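PDB 3LXQ: uncharacterized protein VP1736 from Vibrio parahaemolyticus, which is of unknown function but contains a sulfatase-family domain and adopts the alpha/beta fold of the alkaline phosphatase superfamily. Local coordinates for residues A[177-182]-A[241-246]; A[181-186]-A[201-206]; A[340-345]-A[376-381]. One frame throughout, in Å; residues are numbered along the deposited sequence.

Contact 1: residues A[177-182]-A[241-246]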
loop_
_atom_site.group_PDB
_atom_site.type_symbol
_atom_site.label_atom_id
_atom_site.label_comp_id
_atom_site.label_asym_id
_atom_site.label_seq_id
_atom_site.Cartn_x
_atom_site.Cartn_y
_atom_site.Cartn_z
ATOM N N GLN A 177 0.005 -1.578 -16.274
ATOM C CA GLN A 177 1.375 -2.076 -16.309
ATOM C C GLN A 177 2.009 -2.147 -14.936
ATOM O O GLN A 177 1.550 -1.513 -13.993
ATOM C CB GLN A 177 2.257 -1.236 -17.246
ATOM C CG GLN A 177 2.450 0.205 -16.796
ATOM C CD GLN A 177 3.523 0.943 -17.573
ATOM O OE1 GLN A 177 3.926 0.528 -18.665
ATOM N NE2 GLN A 177 3.996 2.051 -17.011
ATOM N N PHE A 178 3.074 -2.938 -14.857
ATOM C CA PHE A 178 3.893 -3.073 -13.676
ATOM C C PHE A 178 5.319 -2.816 -14.128
ATOM O O PHE A 178 5.779 -3.437 -15.063
ATOM C CB PHE A 178 3.751 -4.494 -13.137
ATOM C CG PHE A 178 4.715 -4.844 -12.028
ATOM C CD1 PHE A 178 4.805 -4.065 -10.871
ATOM C CD2 PHE A 178 5.500 -5.989 -12.126
ATOM C CE1 PHE A 178 5.689 -4.407 -9.832
ATOM C CE2 PHE A 178 6.376 -6.344 -11.097
ATOM C CZ PHE A 178 6.468 -5.552 -9.944
ATOM N N ILE A 179 6.003 -1.877 -13.489
ATOM C CA ILE A 179 7.410 -1.652 -13.788
ATOM C C ILE A 179 8.254 -2.071 -12.588
ATOM O O ILE A 179 8.047 -1.589 -11.481
ATOM C CB ILE A 179 7.741 -0.188 -14.173
ATOM C CG1 ILE A 179 6.801 0.327 -15.279
ATOM C CG2 ILE A 179 9.199 -0.088 -14.650
ATOM C CD1 ILE A 179 7.008 1.822 -15.636
ATOM N N TYR A 180 9.217 -2.946 -12.852
ATOM C CA TYR A 180 10.104 -3.522 -11.851
ATOM C C TYR A 180 11.535 -3.561 -12.412
ATOM O O TYR A 180 11.722 -3.668 -13.622
ATOM C CB TYR A 180 9.614 -4.936 -11.550
ATOM C CG TYR A 180 10.245 -5.627 -10.369
ATOM C CD1 TYR A 180 10.349 -4.996 -9.139
ATOM C CD2 TYR A 180 10.695 -6.947 -10.479
ATOM C CE1 TYR A 180 10.911 -5.636 -8.059
ATOM C CE2 TYR A 180 11.262 -7.604 -9.402
ATOM C CZ TYR A 180 11.369 -6.941 -8.192
ATOM O OH TYR A 180 11.925 -7.576 -7.113
ATOM N N GLY A 181 12.530 -3.484 -11.530
ATOM C CA GLY A 181 13.933 -3.531 -11.920
ATOM C C GLY A 181 14.573 -4.918 -12.029
ATOM O O GLY A 181 15.544 -5.098 -12.771
ATOM N N GLY A 182 14.032 -5.884 -11.285
ATOM C CA GLY A 182 14.546 -7.251 -11.246
ATOM C C GLY A 182 13.713 -8.229 -12.047
ATOM O O GLY A 182 13.142 -7.869 -13.078
ATOM N N PHE A 241 -3.477 5.499 -18.402
ATOM C CA PHE A 241 -2.722 4.346 -17.920
ATOM C C PHE A 241 -2.658 4.268 -16.404
ATOM O O PHE A 241 -2.692 5.296 -15.717
ATOM C CB PHE A 241 -1.306 4.334 -18.497
ATOM C CG PHE A 241 -0.490 5.558 -18.161
ATOM C CD1 PHE A 241 0.349 5.571 -17.056
ATOM C CD2 PHE A 241 -0.538 6.688 -18.973
ATOM C CE1 PHE A 241 1.110 6.694 -16.751
ATOM C CE2 PHE A 241 0.226 7.815 -18.677
ATOM C CZ PHE A 241 1.050 7.815 -17.563
ATOM N N PHE A 242 -2.549 3.032 -15.908
ATOM C CA PHE A 242 -2.299 2.752 -14.496
ATOM C C PHE A 242 -0.982 1.994 -14.386
ATOM O O PHE A 242 -0.834 0.904 -14.943
ATOM C CB PHE A 242 -3.445 1.934 -13.870
ATOM C CG PHE A 242 -3.064 1.241 -12.573
ATOM C CD1 PHE A 242 -2.589 1.974 -11.485
ATOM C CD2 PHE A 242 -3.192 -0.138 -12.446
ATOM C CE1 PHE A 242 -2.236 1.337 -10.283
ATOM C CE2 PHE A 242 -2.846 -0.786 -11.254
ATOM C CZ PHE A 242 -2.360 -0.044 -10.171
ATOM N N SER A 243 -0.036 2.581 -13.658
ATOM C CA SER A 243 1.288 2.013 -13.516
ATOM C C SER A 243 1.689 1.760 -12.065
ATOM O O SER A 243 1.680 2.669 -11.234
ATOM C CB SER A 243 2.305 2.928 -14.198
ATOM O OG SER A 243 3.614 2.380 -14.132
ATOM N N LEU A 244 2.052 0.511 -11.776
ATOM C CA LEU A 244 2.682 0.149 -10.504
ATOM C C LEU A 244 4.188 0.005 -10.719
ATOM O O LEU A 244 4.617 -0.824 -11.500
ATOM C CB LEU A 244 2.077 -1.150 -9.930
ATOM C CG LEU A 244 2.782 -1.759 -8.707
ATOM C CD1 LEU A 244 2.765 -0.815 -7.515
ATOM C CD2 LEU A 244 2.202 -3.104 -8.326
ATOM N N VAL A 245 4.967 0.821 -10.011
ATOM C CA VAL A 245 6.419 0.871 -10.119
ATOM C C VAL A 245 6.978 0.520 -8.752
ATOM O O VAL A 245 6.632 1.161 -7.764
ATOM C CB VAL A 245 6.912 2.285 -10.479
ATOM C CG1 VAL A 245 8.422 2.314 -10.558
ATOM C CG2 VAL A 245 6.274 2.806 -11.792
ATOM N N PHE A 246 7.848 -0.487 -8.691
ATOM C CA PHE A 246 8.285 -1.053 -7.414
ATOM C C PHE A 246 9.798 -1.039 -7.308
ATOM O O PHE A 246 10.475 -1.654 -8.124
ATOM C CB PHE A 246 7.722 -2.476 -7.281
ATOM C CG PHE A 246 7.926 -3.121 -5.919
ATOM C CD1 PHE A 246 8.053 -2.356 -4.760
ATOM C CD2 PHE A 246 7.953 -4.510 -5.806
ATOM C CE1 PHE A 246 8.223 -2.963 -3.500
ATOM C CE2 PHE A 246 8.118 -5.139 -4.549
ATOM C CZ PHE A 246 8.249 -4.357 -3.400
HETATM O O HOH W 1 12.892 -2.517 -8.971
#
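Two neighbouring parallel strands of the central mixed sheet, 175-180 and 241-246, pair here within the alkaline phosphatase-like alpha/beta fold and illustrate how a parallel sheet is stitched in its interior. Q177 and I179 supply the bonding groups of one strand; F242, L244 and F246 supply those of the other. Q177 N gives to F242 O at 2.9 Å, nearly along the C=O axis, and L244 N returns an almost straight bond to Q177 O (174° at the hydrogen). The shortest of the four bonds is I179 N to L244 O, 2.6 Å and in the carbonyl plane; F246 N then donates to I179 O at 3.0 Å. Past Y180 a water takes over, accepting from G181 N and donating to F246 O.

On one face F178, with CG anti to the backbone N (chi1 171°), lays its CD1 3.8 Å from L244 CG and its CE1 against F246 CB. Y180 runs alongside F246 with ring planes 21° apart, but the rings are so displaced that little of one lies over the other, centroids 5.9 Å apart. On the other face I179 CD1 lies 4.0 Å from V245 CG2.

Helix 189-195 packs on the F178 and L244 face, F193 meeting F178 edge-to-face, while F231 of helix 220-234 touches Q177 and S243; strands 200-202 and 87-93 continue the sheet beyond 175-180 and 241-246 respectively.

Contact 2: residues A[181-186]-A[201-206]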
loop_
_atom_site.group_PDB
_atom_site.type_symbol
_atom_site.label_atom_id
_atom_site.label_comp_id
_atom_site.label_asym_id
_atom_site.label_seq_id
_atom_site.Cartn_x
_atom_site.Cartn_y
_atom_site.Cartn_z
ATOM N N GLY A 181 12.530 -3.484 -11.530
ATOM C CA GLY A 181 13.933 -3.531 -11.920
ATOM C C GLY A 181 14.573 -4.918 -12.029
ATOM O O GLY A 181 15.544 -5.098 -12.771
ATOM N N GLY A 182 14.032 -5.884 -11.285
ATOM C CA GLY A 182 14.546 -7.251 -11.246
ATOM C C GLY A 182 13.713 -8.229 -12.047
ATOM O O GLY A 182 13.142 -7.869 -13.078
ATOM N N GLU A 183 13.659 -9.471 -11.587
ATOM C CA GLU A 183 12.884 -10.509 -12.255
ATOM C C GLU A 183 11.466 -10.544 -11.697
ATOM O O GLU A 183 11.265 -10.760 -10.498
ATOM C CB GLU A 183 13.568 -11.881 -12.106
ATOM C CG GLU A 183 12.664 -13.110 -12.347
ATOM C CD GLU A 183 12.142 -13.222 -13.787
ATOM O OE1 GLU A 183 12.853 -13.802 -14.645
ATOM O OE2 GLU A 183 11.002 -12.753 -14.043
ATOM N N ALA A 184 10.490 -10.354 -12.585
ATOM C CA ALA A 184 9.084 -10.219 -12.192
ATOM C C ALA A 184 8.408 -11.505 -11.689
ATOM O O ALA A 184 7.368 -11.436 -11.040
ATOM C CB ALA A 184 8.275 -9.585 -13.326
ATOM N N ASN A 185 8.990 -12.665 -11.988
ATOM C CA ASN A 185 8.489 -13.945 -11.468
ATOM C C ASN A 185 8.726 -14.072 -9.968
ATOM O O ASN A 185 8.104 -14.902 -9.299
ATOM C CB ASN A 185 9.166 -15.131 -12.177
ATOM C CG ASN A 185 8.502 -15.501 -13.514
ATOM O OD1 ASN A 185 9.113 -16.168 -14.349
ATOM N ND2 ASN A 185 7.253 -15.084 -13.709
ATOM N N PHE A 186 9.647 -13.259 -9.458
ATOM C CA PHE A 186 10.000 -13.248 -8.041
ATOM C C PHE A 186 8.762 -12.968 -7.177
ATOM O O PHE A 186 7.902 -12.165 -7.554
ATOM C CB PHE A 186 11.094 -12.200 -7.794
ATOM C CG PHE A 186 11.463 -12.034 -6.348
ATOM C CD1 PHE A 186 12.174 -13.025 -5.677
ATOM C CD2 PHE A 186 11.092 -10.883 -5.651
ATOM C CE1 PHE A 186 12.510 -12.875 -4.323
ATOM C CE2 PHE A 186 11.423 -10.723 -4.303
ATOM C CZ PHE A 186 12.130 -11.714 -3.641
ATOM N N ILE A 201 4.058 -6.115 -18.654
ATOM C CA ILE A 201 5.013 -6.159 -17.552
ATOM C C ILE A 201 6.393 -5.819 -18.084
ATOM O O ILE A 201 6.901 -6.449 -19.025
ATOM C CB ILE A 201 5.013 -7.506 -16.780
ATOM C CG1 ILE A 201 3.738 -7.623 -15.943
ATOM C CG2 ILE A 201 6.234 -7.599 -15.857
ATOM C CD1 ILE A 201 3.586 -8.929 -15.202
ATOM N N VAL A 202 6.968 -4.788 -17.479
ATOM C CA VAL A 202 8.291 -4.304 -17.803
ATOM C C VAL A 202 9.195 -4.790 -16.679
ATOM O O VAL A 202 8.959 -4.485 -15.512
ATOM C CB VAL A 202 8.301 -2.757 -17.882
ATOM C CG1 VAL A 202 9.670 -2.226 -18.281
ATOM C CG2 VAL A 202 7.224 -2.262 -18.851
ATOM N N GLU A 203 10.214 -5.568 -17.028
ATOM C CA GLU A 203 11.132 -6.100 -16.028
ATOM C C GLU A 203 12.585 -6.051 -16.508
ATOM O O GLU A 203 12.870 -5.436 -17.537
ATOM C CB GLU A 203 10.709 -7.509 -15.622
ATOM C CG GLU A 203 10.874 -8.556 -16.702
ATOM C CD GLU A 203 10.382 -9.905 -16.257
ATOM O OE1 GLU A 203 10.981 -10.470 -15.314
ATOM O OE2 GLU A 203 9.391 -10.395 -16.845
ATOM N N GLU A 204 13.492 -6.700 -15.773
ATOM C CA GLU A 204 14.929 -6.584 -16.029
ATOM C C GLU A 204 15.328 -6.795 -17.501
ATOM O O GLU A 204 16.149 -6.051 -18.040
ATOM C CB GLU A 204 15.733 -7.526 -15.114
ATOM C CG GLU A 204 17.214 -7.157 -15.027
ATOM C CD GLU A 204 18.013 -8.020 -14.051
ATOM O OE1 GLU A 204 17.418 -8.867 -13.343
ATOM O OE2 GLU A 204 19.248 -7.836 -13.992
ATOM N N LYS A 205 14.721 -7.794 -18.140
ATOM C CA LYS A 205 15.012 -8.143 -19.530
ATOM C C LYS A 205 14.719 -7.012 -20.533
ATOM O O LYS A 205 15.192 -7.059 -21.667
ATOM C CB LYS A 205 14.265 -9.427 -19.923
ATOM C CG LYS A 205 12.744 -9.323 -19.894
ATOM C CD LYS A 205 12.081 -10.678 -20.087
ATOM C CE LYS A 205 10.609 -10.511 -20.439
ATOM N NZ LYS A 205 9.894 -11.818 -20.505
ATOM N N ASN A 206 13.959 -6.005 -20.098
ATOM C CA ASN A 206 13.553 -4.872 -20.940
ATOM C C ASN A 206 14.419 -3.602 -20.797
ATOM O O ASN A 206 14.150 -2.603 -21.466
ATOM C CB ASN A 206 12.074 -4.503 -20.684
ATOM C CG ASN A 206 11.117 -5.688 -20.841
ATOM O OD1 ASN A 206 10.529 -6.159 -19.865
ATOM N ND2 ASN A 206 10.956 -6.165 -22.072
#
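Side by side and pointing the same way, the E183 and E203 side chains bring their carboxylates together with planes 89° apart, almost perpendicular. The setting is a beta-alpha-beta crossover: strand 175-180 leads through helix 189-195 to its parallel neighbour 200-202, and the contact joins the loops that leave the C-terminal ends of the two strands. E183 has CG anti to its backbone N and bends at chi2, which swings the carboxylate back across the turn. E203 instead puts CG in the crowded position between N and the carbonyl carbon (chi1 68°), then extends straight out, so that OE1 arrives 2.6 Å from E183 OE2. Two acidic groups this close would be expected to raise each other's affinity for a proton, although K190 probably offsets part of the charge through a salt bridge to E203 OE2 and a long, weak ion pair with E183 OE2.

Backbone N-H groups also hold the pair. A184 N donates to E203 OE1 at 2.8 Å, almost straight (170°), but approaches from above the carboxylate plane. One residue on, N185 N gives to E183 OE2 at 2.9 Å, within the type I turn that runs from E183 to F186. Thus successive amides of one turn each grip a different glutamate. A184 CB lies 3.6 Å from E203 CD and 3.8 Å from I201 CG2, so that one methyl touches both side chains.

At the glycine end E204 sets its CB 3.4 Å from G181 O, and its backbone N donates to G182 O from above the carbonyl plane. E203 N, behind the carboxylate, is fixed in turn by N206 OD1 at 2.9 Å, in the carbonyl plane and on a lone pair.

Contact 3: residues A[340-345]-A[376-381]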
loop_
_atom_site.group_PDB
_atom_site.type_symbol
_atom_site.label_atom_id
_atom_site.label_comp_id
_atom_site.label_asym_id
_atom_site.label_seq_id
_atom_site.Cartn_x
_atom_site.Cartn_y
_atom_site.Cartn_z
ATOM N N ILE A 340 -5.647 8.346 11.023
ATOM C CA ILE A 340 -5.110 6.984 10.998
ATOM C C ILE A 340 -5.714 6.243 9.804
ATOM O O ILE A 340 -6.936 6.228 9.628
ATOM C CB ILE A 340 -5.388 6.167 12.298
ATOM C CG1 ILE A 340 -4.990 6.964 13.540
ATOM C CG2 ILE A 340 -4.593 4.841 12.277
ATOM C CD1 ILE A 340 -5.545 6.393 14.802
ATOM N N ALA A 341 -4.847 5.639 8.999
ATOM C CA ALA A 341 -5.260 4.929 7.790
ATOM C C ALA A 341 -4.336 3.750 7.505
ATOM O O ALA A 341 -3.281 3.616 8.130
ATOM C CB ALA A 341 -5.292 5.895 6.605
ATOM N N ASN A 342 -4.760 2.886 6.585
ATOM C CA ASN A 342 -3.990 1.746 6.103
ATOM C C ASN A 342 -3.692 1.962 4.639
ATOM O O ASN A 342 -4.397 2.708 3.969
ATOM C CB ASN A 342 -4.803 0.463 6.209
ATOM C CG ASN A 342 -4.568 -0.302 7.500
ATOM O OD1 ASN A 342 -5.521 -0.821 8.088
ATOM N ND2 ASN A 342 -3.308 -0.435 7.912
ATOM N N ASN A 343 -2.671 1.288 4.132
ATOM C CA ASN A 343 -2.438 1.273 2.689
ATOM C C ASN A 343 -3.590 0.671 1.857
ATOM O O ASN A 343 -3.736 1.004 0.686
ATOM C CB ASN A 343 -1.080 0.635 2.331
ATOM C CG ASN A 343 -0.844 -0.716 2.983
ATOM O OD1 ASN A 343 -1.672 -1.238 3.742
ATOM N ND2 ASN A 343 0.314 -1.300 2.678
ATOM N N ILE A 344 -4.414 -0.194 2.460
ATOM C CA ILE A 344 -5.639 -0.667 1.788
ATOM C C ILE A 344 -6.702 0.442 1.571
ATOM O O ILE A 344 -7.652 0.248 0.797
ATOM C CB ILE A 344 -6.292 -1.883 2.498
ATOM C CG1 ILE A 344 -6.779 -1.509 3.898
ATOM C CG2 ILE A 344 -5.339 -3.088 2.556
ATOM C CD1 ILE A 344 -7.821 -2.440 4.436
ATOM N N ASP A 345 -6.535 1.595 2.218
ATOM C CA ASP A 345 -7.394 2.765 1.958
ATOM C C ASP A 345 -6.926 3.536 0.728
ATOM O O ASP A 345 -7.647 4.390 0.199
ATOM C CB ASP A 345 -7.434 3.719 3.164
ATOM C CG ASP A 345 -7.889 3.033 4.447
ATOM O OD1 ASP A 345 -8.773 2.171 4.371
ATOM O OD2 ASP A 345 -7.363 3.360 5.535
ATOM N N GLU A 376 -11.238 6.541 12.452
ATOM C CA GLU A 376 -9.821 6.380 12.138
ATOM C C GLU A 376 -9.357 5.039 12.670
ATOM O O GLU A 376 -9.701 4.679 13.787
ATOM C CB GLU A 376 -8.994 7.489 12.776
ATOM C CG GLU A 376 -9.327 8.858 12.222
ATOM C CD GLU A 376 -8.393 9.934 12.734
ATOM O OE1 GLU A 376 -7.326 9.604 13.310
ATOM O OE2 GLU A 376 -8.746 11.118 12.550
ATOM N N ARG A 377 -8.588 4.306 11.863
ATOM C CA ARG A 377 -8.121 2.962 12.247
ATOM C C ARG A 377 -7.006 2.453 11.348
ATOM O O ARG A 377 -6.856 2.896 10.195
ATOM C CB ARG A 377 -9.273 1.937 12.282
ATOM C CG ARG A 377 -9.885 1.581 10.906
ATOM C CD ARG A 377 -9.154 0.395 10.226
ATOM N NE ARG A 377 -9.649 0.188 8.859
ATOM C CZ ARG A 377 -9.198 0.816 7.772
ATOM N NH1 ARG A 377 -8.200 1.696 7.857
ATOM N NH2 ARG A 377 -9.743 0.545 6.579
ATOM N N ALA A 378 -6.248 1.504 11.892
ATOM C CA ALA A 378 -5.248 0.759 11.139
ATOM C C ALA A 378 -5.277 -0.700 11.573
ATOM O O ALA A 378 -5.193 -1.023 12.788
ATOM C CB ALA A 378 -3.835 1.350 11.369
HETATM N N MSE A 379 -5.406 -1.575 10.589
HETATM C CA MSE A 379 -5.226 -3.002 10.813
HETATM C C MSE A 379 -3.787 -3.362 10.508
HETATM O O MSE A 379 -3.250 -2.949 9.495
HETATM C CB MSE A 379 -6.140 -3.818 9.892
HETATM C CG MSE A 379 -7.556 -3.297 9.804
HETATM SE SE MSE A 379 -8.547 -4.630 8.775
HETATM C CE MSE A 379 -9.842 -3.416 7.884
HETATM N N MSE A 380 -3.169 -4.156 11.370
HETATM C CA MSE A 380 -1.837 -4.653 11.055
HETATM C C MSE A 380 -1.578 -6.089 11.506
HETATM O O MSE A 380 -1.990 -6.513 12.596
HETATM C CB MSE A 380 -0.734 -3.649 11.435
HETATM C CG MSE A 380 -0.722 -3.193 12.850
HETATM SE SE MSE A 380 -0.244 -1.297 13.092
HETATM C CE MSE A 380 -1.787 -0.930 14.215
ATOM N N GLN A 381 -0.955 -6.848 10.606
ATOM C CA GLN A 381 -0.674 -8.258 10.829
ATOM C C GLN A 381 0.813 -8.445 10.959
ATOM O O GLN A 381 1.559 -8.164 10.018
ATOM C CB GLN A 381 -1.176 -9.099 9.659
ATOM C CG GLN A 381 -1.143 -10.597 9.904
ATOM C CD GLN A 381 -2.403 -11.107 10.597
ATOM O OE1 GLN A 381 -3.513 -10.691 10.264
ATOM N NE2 GLN A 381 -2.234 -12.030 11.552
#
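The backbones of 340-342 and 376-378 run in roughly the same direction, I340 beside E376 and N342 beside A378, yet the one direct bond between their main chains is weak, R377 N to I340 O at 3.4 Å. Side chains do most of the joining. The N342 side-chain amide spans the backbone N and O of M379 (modelled as selenomethionine): N342 OD1 receives M379 N at 2.6 Å in its carbonyl plane, on a lone pair, while N342 ND2 donates to M379 O at 3.0 Å, tilted somewhat from the amide plane. ND2 also reaches Y127 O, so the same amide serves strand 121-127.

In this way strand 341-342, a short member of the central mixed sheet, is fastened to 377-382, an outermost strand, within this chain, of the five-stranded antiparallel sheet.

The charged pair illustrates an end-on, two-pronged salt bridge. R377 begins with CG in the crowded position between N and the carbonyl carbon (chi1 68°) and bends at chi2 (89°), turning its tip toward D345. The carboxylate and guanidinium are coplanar to within 3°; R377 NH2 meets D345 OD1 at 2.9 Å and R377 NH1 meets D345 OD2 at 3.0 Å, each on a syn lone pair. D345 OD2 takes a further bond from N342 N, 2.8 Å long and from above the carboxylate plane, which ties the acid to the strand preceding its 3-10 segment. N342 OD1 lies over one guanidinium face, 3.7 Å from R377 NH1. E376, salt-bridged to R391, crosses I340 and accepts I340 N on OE1 at 3.1 Å.

Contacts 1 and 2 adjoin, their centres 9 Å apart, and share G181 and G182: the chain leaves the strand pairing of contact 1 and enters the loop of contact 2 without a break. Between them strand 175-180 probably bonds to 200-202, through F178 O to V202 N (3.0 Å) and Y180 N to V202 O (3.1 Å), while Y180 OH packs near F186 CD2. Contact 3 stands apart, centred about 24 Å from the centre of contact 1 and about 30 Å from that of contact 2, with no touch to either. All three nevertheless reach the same mixed sheet; contact 3 alone extends from it to the antiparallel sheet.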